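Local coordinates for iron-sulfur cluster assembly scaffold protein IscU (Streptococcus pyogenes, PDB 1SU0), which probably serves as a scaffold on which IscS assembles iron-sulfur clusters before they pass to other proteins, and here binds zinc, at residues D57-A61 / S72-T76. Numbering follows the deposited sequence.
Sequences DIAFA and SSMMT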
ATOM      1  N   ASP A  57       0.802 -14.676  -2.429  1.00 24.48           N
ATOM      2  CA  ASP A  57       1.649 -13.957  -1.477  1.00 24.58           C
ATOM      3  C   ASP A  57       2.227 -12.657  -2.063  1.00 24.48           C
ATOM      4  O   ASP A  57       2.232 -12.452  -3.283  1.00 24.53           O
ATOM      5  CB  ASP A  57       2.777 -14.874  -0.958  1.00 24.45           C
ATOM      6  CG  ASP A  57       3.262 -14.489   0.449  1.00 24.42           C
ATOM      7  OD1 ASP A  57       4.447 -14.747   0.764  1.00 24.49           O
ATOM      8  OD2 ASP A  57       2.540 -13.924   1.305  1.00 23.60           O
ATOM      9  N   ILE A  58       2.707 -11.793  -1.165  1.00 24.26           N
ATOM     10  CA  ILE A  58       3.224 -10.467  -1.513  1.00 23.98           C
ATOM     11  C   ILE A  58       4.295 -10.003  -0.520  1.00 24.30           C
ATOM     12  O   ILE A  58       4.252 -10.346   0.666  1.00 23.97           O
ATOM     13  CB  ILE A  58       2.059  -9.451  -1.570  1.00 24.02           C
ATOM     14  CG1 ILE A  58       2.510  -8.119  -2.151  1.00 22.70           C
ATOM     15  CG2 ILE A  58       1.378  -9.274  -0.189  1.00 23.45           C
ATOM     16  CD1 ILE A  58       1.336  -7.255  -2.575  1.00 22.40           C
ATOM     17  N   ALA A  59       5.249  -9.224  -1.028  1.00 24.40           N
ATOM     18  CA  ALA A  59       6.379  -8.744  -0.249  1.00 24.87           C
ATOM     19  C   ALA A  59       6.966  -7.481  -0.866  1.00 25.16           C
ATOM     20  O   ALA A  59       6.934  -7.295  -2.092  1.00 25.21           O
ATOM     21  CB  ALA A  59       7.456  -9.820  -0.156  1.00 25.06           C
ATOM     22  N   PHE A  60       7.507  -6.620  -0.007  1.00 25.23           N
ATOM     23  CA  PHE A  60       8.079  -5.358  -0.451  1.00 25.42           C
ATOM     24  C   PHE A  60       9.299  -4.889   0.351  1.00 25.92           C
ATOM     25  O   PHE A  60       9.517  -5.247   1.515  1.00 25.59           O
ATOM     26  CB  PHE A  60       7.031  -4.249  -0.467  1.00 25.40           C
ATOM     27  CG  PHE A  60       6.942  -3.501   0.820  1.00 25.17           C
ATOM     28  CD1 PHE A  60       7.671  -2.329   1.009  1.00 24.71           C
ATOM     29  CD2 PHE A  60       6.153  -3.996   1.869  1.00 24.60           C
ATOM     30  CE1 PHE A  60       7.624  -1.656   2.212  1.00 23.80           C
ATOM     31  CE2 PHE A  60       6.090  -3.334   3.060  1.00 22.84           C
ATOM     32  CZ  PHE A  60       6.827  -2.158   3.241  1.00 24.46           C
ATOM     33  N   ALA A  61      10.072  -4.048  -0.318  1.00 26.04           N
ATOM     34  CA  ALA A  61      11.282  -3.501   0.233  1.00 26.53           C
ATOM     35  C   ALA A  61      11.554  -2.172  -0.452  1.00 27.08           C
ATOM     36  O   ALA A  61      11.158  -1.960  -1.596  1.00 27.60           O
ATOM     37  CB  ALA A  61      12.428  -4.460   0.013  1.00 26.59           C
ATOM     38  N   SER A  72       2.787   1.212   2.300  1.00 21.10           N
ATOM     39  CA  SER A  72       3.150  -0.008   1.615  1.00 21.15           C
ATOM     40  C   SER A  72       2.798  -1.210   2.457  1.00 21.73           C
ATOM     41  O   SER A  72       2.208  -2.187   1.976  1.00 21.98           O
ATOM     42  CB  SER A  72       4.638  -0.001   1.295  1.00 21.28           C
ATOM     43  OG  SER A  72       4.937   1.130   0.497  1.00 21.57           O
ATOM     44  N   SER A  73       3.132  -1.130   3.734  1.00 22.28           N
ATOM     45  CA  SER A  73       2.919  -2.240   4.636  1.00 22.20           C
ATOM     46  C   SER A  73       1.427  -2.535   4.729  1.00 22.26           C
ATOM     47  O   SER A  73       0.989  -3.675   4.587  1.00 22.51           O
ATOM     48  CB  SER A  73       3.550  -1.903   5.984  1.00 22.13           C
ATOM     49  OG  SER A  73       3.164  -2.816   6.968  1.00 21.91           O
ATOM     50  N   MET A  74       0.637  -1.497   4.923  1.00 22.88           N
ATOM     51  CA  MET A  74      -0.817  -1.651   5.020  1.00 23.59           C
ATOM     52  C   MET A  74      -1.462  -2.137   3.700  1.00 23.44           C
ATOM     53  O   MET A  74      -2.409  -2.923   3.695  1.00 23.62           O
ATOM     54  CB  MET A  74      -1.425  -0.321   5.445  1.00 24.05           C
ATOM     55  CG  MET A  74      -1.020   0.152   6.842  1.00 26.21           C
ATOM     56  SD  MET A  74      -1.315   2.109   7.028  1.00 35.61           S
ATOM     57  CE  MET A  74      -1.419   2.285   9.005  1.00 30.13           C
ATOM     58  N   MET A  75      -0.946  -1.669   2.576  1.00 23.87           N
ATOM     59  CA  MET A  75      -1.397  -2.142   1.270  1.00 24.33           C
ATOM     60  C   MET A  75      -1.288  -3.682   1.168  1.00 23.72           C
ATOM     61  O   MET A  75      -2.227  -4.333   0.719  1.00 23.59           O
ATOM     62  CB  MET A  75      -0.599  -1.450   0.174  1.00 24.95           C
ATOM     63  CG  MET A  75      -0.981  -1.852  -1.248  1.00 27.62           C
ATOM     64  SD  MET A  75      -0.067  -3.495  -1.818  1.00 35.36           S
ATOM     65  CE  MET A  75       1.845  -2.892  -1.801  1.00 28.31           C
ATOM     66  N   THR A  76      -0.179  -4.261   1.628  1.00 23.00           N
ATOM     67  CA  THR A  76       0.021  -5.708   1.542  1.00 22.99           C
ATOM     68  C   THR A  76      -1.030  -6.460   2.341  1.00 22.94           C
ATOM     69  O   THR A  76      -1.529  -7.480   1.900  1.00 22.70           O
ATOM     70  CB  THR A  76       1.421  -6.158   2.064  1.00 23.10           C
ATOM     71  OG1 THR A  76       1.520  -5.947   3.483  1.00 23.54           O
ATOM     72  CG2 THR A  76       2.557  -5.353   1.442  1.00 22.95           C
TER
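Phe60 reaches from the strand to the helix and lays one ring face against Ser72. The CB of Ser72 sits 3.7 Å from the centroid of the Phe60 ring, 18° off the ring normal, a CH-pi contact displaced toward the CE1 side. The same ring meets the helix backbone obliquely, with Phe60 CE2 3.7 Å from Ser73 CA. It also meets Thr76, whose CG2 lies 3.9 Å from Phe60 CD2. Two residues earlier on the strand, Ile58 CG2 packs on Thr76 CB at 3.8 Å. With CG1 of Ile58 anti to the backbone N (chi1 -171°), the longer branch extends to Met75, and CD1 stops 4.1 Å from Met75 SD. The bend of Met75 at chi2 brings SD round to Ile58.

The polar ends are held within the helix or by other parts of the chain. Thr76 OG1 donates to Ser73 O at 2.6 Å, leaving its methyl for Phe60. Ser72 OG bonds to Ser68 O, and Ser73 OG to His17 ND1 and to the backbone N of His22. His24 meets the Phe60 ring edge-to-face, while Ile44 of strand 43-50 touches both Phe60 and Ser72. The side chain of Ser72 lies about 10 Å from the bound zinc ion.

The axes of 57-61 and 72-76 run antiparallel (176°) and come within 9.0 Å. No hydrogen bond crosses between them. The helix hydroxyls are spent on partners elsewhere, so buried carbon and sulfur surfaces, with one CH-pi contact, join strand 55-63 to helix 66-79.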